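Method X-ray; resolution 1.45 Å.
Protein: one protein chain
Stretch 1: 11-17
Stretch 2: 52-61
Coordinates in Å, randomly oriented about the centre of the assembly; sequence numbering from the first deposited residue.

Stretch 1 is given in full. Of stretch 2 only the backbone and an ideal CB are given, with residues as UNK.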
ATOM      1  N   VAL A  11       0.014  -9.658 -20.658  1.00 11.98           N
ATOM      2  CA  VAL A  11       0.430  -8.464 -19.941  1.00 11.29           C
ATOM      3  C   VAL A  11       1.497  -8.865 -18.930  1.00 12.41           C
ATOM      4  O   VAL A  11       1.400  -9.930 -18.310  1.00 14.74           O
ATOM      5  CB  VAL A  11      -0.792  -7.803 -19.224  1.00 11.75           C
ATOM      6  CG1 VAL A  11      -0.393  -6.665 -18.271  1.00 12.68           C
ATOM      7  CG2 VAL A  11      -1.785  -7.262 -20.267  1.00 12.76           C
ATOM      8  N   VAL A  12       2.521  -8.033 -18.778  1.00  9.48           N
ATOM      9  CA  VAL A  12       3.527  -8.258 -17.747  1.00 11.88           C
ATOM     10  C   VAL A  12       3.133  -7.402 -16.556  1.00 10.57           C
ATOM     11  O   VAL A  12       2.777  -6.217 -16.714  1.00 11.67           O
ATOM     12  CB  VAL A  12       4.953  -7.895 -18.235  1.00 12.38           C
ATOM     13  CG1 VAL A  12       5.928  -7.882 -17.088  1.00 12.80           C
ATOM     14  CG2 VAL A  12       5.405  -8.889 -19.301  1.00 13.30           C
ATOM     15  N   VAL A  13       3.166  -8.026 -15.381  1.00  9.27           N
ATOM     16  CA  VAL A  13       2.859  -7.369 -14.121  1.00  9.62           C
ATOM     17  C   VAL A  13       4.057  -7.499 -13.205  1.00 10.55           C
ATOM     18  O   VAL A  13       4.419  -8.597 -12.773  1.00 12.75           O
ATOM     19  CB  VAL A  13       1.612  -7.976 -13.458  1.00 11.21           C
ATOM     20  CG1 VAL A  13       1.225  -7.164 -12.226  1.00 12.75           C
ATOM     21  CG2 VAL A  13       0.459  -7.976 -14.460  1.00 12.54           C
ATOM     22  N   SER A  14       4.657  -6.356 -12.900  1.00  9.86           N
ATOM     23  CA  SER A  14       5.840  -6.283 -12.058  1.00  9.70           C
ATOM     24  C   SER A  14       5.520  -5.781 -10.652  1.00 12.19           C
ATOM     25  O   SER A  14       5.159  -4.620 -10.487  1.00 10.73           O
ATOM     26  CB  SER A  14       6.867  -5.378 -12.722  1.00 12.63           C
ATOM     27  OG  SER A  14       7.962  -5.150 -11.829  1.00 14.54           O
ATOM     28  N   PHE A  15       5.650  -6.654  -9.651  1.00 11.96           N
ATOM     29  CA  PHE A  15       5.376  -6.294  -8.265  1.00 11.92           C
ATOM     30  C   PHE A  15       6.636  -5.854  -7.562  1.00 13.35           C
ATOM     31  O   PHE A  15       7.698  -6.395  -7.828  1.00 12.78           O
ATOM     32  CB  PHE A  15       4.794  -7.509  -7.524  1.00 12.53           C
ATOM     33  CG  PHE A  15       3.336  -7.777  -7.840  1.00 11.90           C
ATOM     34  CD1 PHE A  15       2.341  -7.145  -7.117  1.00 16.67           C
ATOM     35  CD2 PHE A  15       2.967  -8.664  -8.842  1.00 13.50           C
ATOM     36  CE1 PHE A  15       1.001  -7.364  -7.397  1.00 18.15           C
ATOM     37  CE2 PHE A  15       1.626  -8.895  -9.134  1.00 14.86           C
ATOM     38  CZ  PHE A  15       0.635  -8.252  -8.405  1.00 14.50           C
ATOM     39  N   ASN A  16       6.526  -4.886  -6.668  1.00 12.97           N
ATOM     40  CA  ASN A  16       7.694  -4.458  -5.903  1.00 12.03           C
ATOM     41  C   ASN A  16       8.285  -5.523  -4.986  1.00 15.42           C
ATOM     42  O   ASN A  16       9.508  -5.635  -4.900  1.00 14.24           O
ATOM     43  CB  ASN A  16       7.391  -3.183  -5.112  1.00 11.78           C
ATOM     44  CG  ASN A  16       6.177  -3.319  -4.233  1.00 13.56           C
ATOM     45  OD1 ASN A  16       5.070  -3.500  -4.730  1.00 14.78           O
ATOM     46  ND2 ASN A  16       6.362  -3.203  -2.918  1.00 14.05           N
ATOM     47  N   ASP A  17       7.441  -6.283  -4.292  1.00 11.99           N
ATOM     48  CA  ASP A  17       7.900  -7.272  -3.323  1.00 12.50           C
ATOM     49  C   ASP A  17       6.746  -8.208  -2.991  1.00 12.65           C
ATOM     50  O   ASP A  17       5.846  -7.847  -2.227  1.00 13.69           O
ATOM     51  CB  ASP A  17       8.378  -6.572  -2.043  1.00 13.04           C
ATOM     52  CG  ASP A  17       9.016  -7.537  -1.047  1.00 15.84           C
ATOM     53  OD1 ASP A  17       8.951  -8.767  -1.275  1.00 18.49           O
ATOM     54  OD2 ASP A  17       9.581  -7.075  -0.034  1.00 25.04           O
ATOM     55  N   UNK A  52      16.639  -4.756 -10.089  1.00 18.79           N
ATOM     56  CA  UNK A  52      16.035  -5.956 -10.655  1.00 17.26           C
ATOM     57  C   UNK A  52      14.741  -5.592 -11.385  1.00 15.85           C
ATOM     58  O   UNK A  52      14.452  -6.098 -12.480  1.00 17.11           O
ATOM     59  CB  UNK A  52      15.764  -6.992  -9.562  1.00 17.26           C
ATOM     60  N   UNK A  53      13.942  -4.742 -10.761  1.00 14.57           N
ATOM     61  CA  UNK A  53      12.680  -4.353 -11.381  1.00 12.81           C
ATOM     62  C   UNK A  53      12.938  -3.658 -12.729  1.00 18.29           C
ATOM     63  O   UNK A  53      12.276  -3.959 -13.723  1.00 16.16           O
ATOM     64  CB  UNK A  53      11.889  -3.435 -10.447  1.00 12.81           C
ATOM     65  N   UNK A  54      13.894  -2.731 -12.758  1.00 14.13           N
ATOM     66  CA  UNK A  54      14.272  -2.031 -13.995  1.00 15.10           C
ATOM     67  C   UNK A  54      14.733  -3.019 -15.076  1.00 16.45           C
ATOM     68  O   UNK A  54      14.280  -2.958 -16.224  1.00 16.70           O
ATOM     69  CB  UNK A  54      15.380  -1.015 -13.710  1.00 15.10           C
ATOM     70  N   UNK A  55      15.595  -3.962 -14.704  1.00 17.18           N
ATOM     71  CA  UNK A  55      16.053  -4.955 -15.675  1.00 21.75           C
ATOM     72  C   UNK A  55      14.944  -5.909 -16.127  1.00 18.83           C
ATOM     73  O   UNK A  55      14.895  -6.273 -17.306  1.00 17.98           O
ATOM     74  CB  UNK A  55      17.207  -5.763 -15.078  1.00 21.75           C
ATOM     75  N   UNK A  56      14.042  -6.276 -15.204  1.00 18.42           N
ATOM     76  CA  UNK A  56      12.842  -7.046 -15.537  1.00 18.87           C
ATOM     77  C   UNK A  56      11.986  -6.347 -16.590  1.00 16.16           C
ATOM     78  O   UNK A  56      11.500  -6.990 -17.533  1.00 19.86           O
ATOM     79  CB  UNK A  56      12.010  -7.292 -14.277  1.00 18.87           C
ATOM     80  N   UNK A  57      11.770  -5.048 -16.387  1.00 15.02           N
ATOM     81  CA  UNK A  57      10.962  -4.230 -17.284  1.00 15.78           C
ATOM     82  C   UNK A  57      11.615  -4.090 -18.659  1.00 17.58           C
ATOM     83  O   UNK A  57      10.941  -4.206 -19.695  1.00 16.21           O
ATOM     84  CB  UNK A  57      10.731  -2.847 -16.671  1.00 15.78           C
ATOM     85  N   UNK A  58      12.928  -3.874 -18.664  1.00 16.98           N
ATOM     86  CA  UNK A  58      13.675  -3.803 -19.922  1.00 16.13           C
ATOM     87  C   UNK A  58      13.557  -5.118 -20.691  1.00 16.97           C
ATOM     88  O   UNK A  58      13.347  -5.117 -21.910  1.00 18.26           O
ATOM     89  CB  UNK A  58      15.146  -3.476 -19.656  1.00 16.13           C
ATOM     90  N   UNK A  59      13.672  -6.235 -19.980  1.00 15.90           N
ATOM     91  CA  UNK A  59      13.579  -7.536 -20.610  1.00 20.85           C
ATOM     92  C   UNK A  59      12.187  -7.795 -21.189  1.00 18.36           C
ATOM     93  O   UNK A  59      12.045  -8.340 -22.292  1.00 18.21           O
ATOM     94  CB  UNK A  59      13.939  -8.628 -19.601  1.00 20.85           C
ATOM     95  N   UNK A  60      11.161  -7.389 -20.457  1.00 16.51           N
ATOM     96  CA  UNK A  60       9.804  -7.559 -20.938  1.00 14.26           C
ATOM     97  C   UNK A  60       9.610  -6.808 -22.251  1.00 13.59           C
ATOM     98  O   UNK A  60       8.966  -7.326 -23.177  1.00 14.19           O
ATOM     99  CB  UNK A  60       8.799  -7.078 -19.890  1.00 14.26           C
ATOM    100  N   UNK A  61      10.183  -5.612 -22.347  1.00 15.05           N
ATOM    101  CA  UNK A  61      10.071  -4.802 -23.565  1.00 13.51           C
ATOM    102  C   UNK A  61      10.815  -5.465 -24.719  1.00 16.52           C
ATOM    103  O   UNK A  61      10.283  -5.576 -25.820  1.00 14.33           O
ATOM    104  CB  UNK A  61      10.616  -3.392 -23.327  1.00 13.51           C
TER

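Strand 11-15 and helix 52-61 run antiparallel, their directions 176° apart and their axes 9.6 Å apart at closest approach. Val 12 and Ser 14 point their CA-to-CB bonds toward the helix while Val 13 points away, so stretch 1 offers a methyl pair and, further along, a hydroxyl. Every phi/psi pair from 52 to 61 is helical.

At position 52 the ideal CB has nothing of stretch 1 within 5.5 Å, so almost any helix-compatible residue would suit, long polar ones included. The deposited residue is Lys 52, extended through chi3; its role here lies along the helix and becomes clear at 56.

Position 53 is more constrained. Its CA-to-CB bond points toward the strand, its CA lies 7.1 Å from the CA of Ser 14, and its ideal CB is 4.5 Å from Ser 14 OG. The hydroxyl favours a polar group, yet a small residue or a flexible apolar one could also be considered; a side chain reaching past the hydroxyl would approach the start of the loop at 16. The residue is Gln 53, with chi1 and chi2 both t. This extension carries the amide to the hydroxyl of Ser 14, and Gln 53 NE2 donates a hydrogen bond to Ser 14 OG at 3.0 Å, with an N-H...acceptor angle of 160°. Gln 53 NE2 also lies 3.9 Å from Phe 15 O, a contact without a hydrogen bond.

Position 54 points away and position 55 is out of reach, so neither is specified by stretch 1. They are Ile 54 and Ser 55; in the p rotamer, Ser 55 OG donates to Lys 52 O at 3.0 Å, one turn back.

Position 56 points toward the strand, but its ideal CB is 5.2 Å from Ser 14 OG, leaving room for a water between polar groups. Asp, Asn, Ser or a modest apolar residue would be reasonable. Asp 56 is found, with chi1 m. One water bridges the gap, 2.6 Å from Ser 14 OG and donating to Asp 56 OD2 at 2.8 Å. Asp 56 OD2 also accepts a hydrogen bond from Lys 52 NZ at 3.0 Å, part of a salt bridge along the helix.

At position 57 the CA-to-CB bond points sideways and the ideal CB has nothing of stretch 1 within 5.5 Å. Only a side chain long enough to turn back would reach the strand; Leu, Met or Ile could be tried. Leu 57, chi1 m and chi2 t, does so: Leu 57 CD2 comes to 3.8 Å from Ser 14 CB, packing against the serine's CB.

Positions 58 and 59 are out of reach and undetermined; they are Gln 58 and Ala 59.

Position 60 points toward Val 12, with CA atoms 7.1 Å apart and the ideal CB already 3.9 Å from Val 12 CG2. That spacing suits a small residue, Ala above all, with Gly or Ser possible. Ala 60 makes the apolar contact, Ala 60 CB to Val 12 CG2 at 3.9 Å.

Position 61, out of reach, is Ala 61.

Stretch 2 52-61: KQISDLQAAA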
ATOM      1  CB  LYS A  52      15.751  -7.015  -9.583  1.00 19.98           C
ATOM      2  CG  LYS A  52      15.144  -8.278 -10.158  1.00 20.16           C
ATOM      3  CD  LYS A  52      14.941  -9.357  -9.111  1.00 21.05           C
ATOM      4  CE  LYS A  52      14.461 -10.628  -9.764  1.00 29.38           C
ATOM      5  NZ  LYS A  52      13.147 -10.393 -10.437  1.00 31.80           N
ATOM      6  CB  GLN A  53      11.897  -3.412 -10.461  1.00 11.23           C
ATOM      7  CG  GLN A  53      10.465  -3.198 -10.936  1.00 10.44           C
ATOM      8  CD  GLN A  53       9.595  -2.548  -9.892  1.00 13.17           C
ATOM      9  OE1 GLN A  53      10.003  -1.571  -9.237  1.00 13.97           O
ATOM     10  NE2 GLN A  53       8.389  -3.089  -9.714  1.00 11.36           N
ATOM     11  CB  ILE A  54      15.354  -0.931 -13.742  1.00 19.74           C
ATOM     12  CG1 ILE A  54      14.767   0.224 -12.915  1.00 17.75           C
ATOM     13  CG2 ILE A  54      15.944  -0.429 -15.079  1.00 21.92           C
ATOM     14  CD1 ILE A  54      15.795   1.217 -12.363  1.00 21.63           C
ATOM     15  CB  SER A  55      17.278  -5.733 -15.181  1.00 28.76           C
ATOM     16  OG  SER A  55      16.941  -6.628 -14.141  1.00 38.19           O
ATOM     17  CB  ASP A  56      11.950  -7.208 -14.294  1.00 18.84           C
ATOM     18  CG  ASP A  56      12.446  -8.271 -13.333  1.00 30.20           C
ATOM     19  OD1 ASP A  56      13.385  -9.015 -13.683  1.00 26.24           O
ATOM     20  OD2 ASP A  56      11.871  -8.368 -12.220  1.00 27.66           O
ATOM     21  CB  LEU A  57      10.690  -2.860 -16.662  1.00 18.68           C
ATOM     22  CG  LEU A  57       9.768  -2.877 -15.425  1.00 21.63           C
ATOM     23  CD1 LEU A  57       9.431  -1.476 -14.993  1.00 23.05           C
ATOM     24  CD2 LEU A  57       8.511  -3.648 -15.727  1.00 31.20           C
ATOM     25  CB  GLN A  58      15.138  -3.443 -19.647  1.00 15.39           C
ATOM     26  CG  GLN A  58      15.341  -1.982 -19.224  1.00 22.78           C
ATOM     27  CD  GLN A  58      16.718  -1.732 -18.606  1.00 42.38           C
ATOM     28  OE1 GLN A  58      17.483  -2.670 -18.360  1.00 32.87           O
ATOM     29  NE2 GLN A  58      17.035  -0.464 -18.355  1.00 34.40           N
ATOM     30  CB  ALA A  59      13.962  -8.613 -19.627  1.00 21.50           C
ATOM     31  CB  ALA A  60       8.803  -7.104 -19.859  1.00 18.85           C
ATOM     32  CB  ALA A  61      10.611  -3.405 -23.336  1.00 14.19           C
TER
HETATM   33  O   HOH W   1       9.550  -7.075 -11.281  1.00 24.42           O
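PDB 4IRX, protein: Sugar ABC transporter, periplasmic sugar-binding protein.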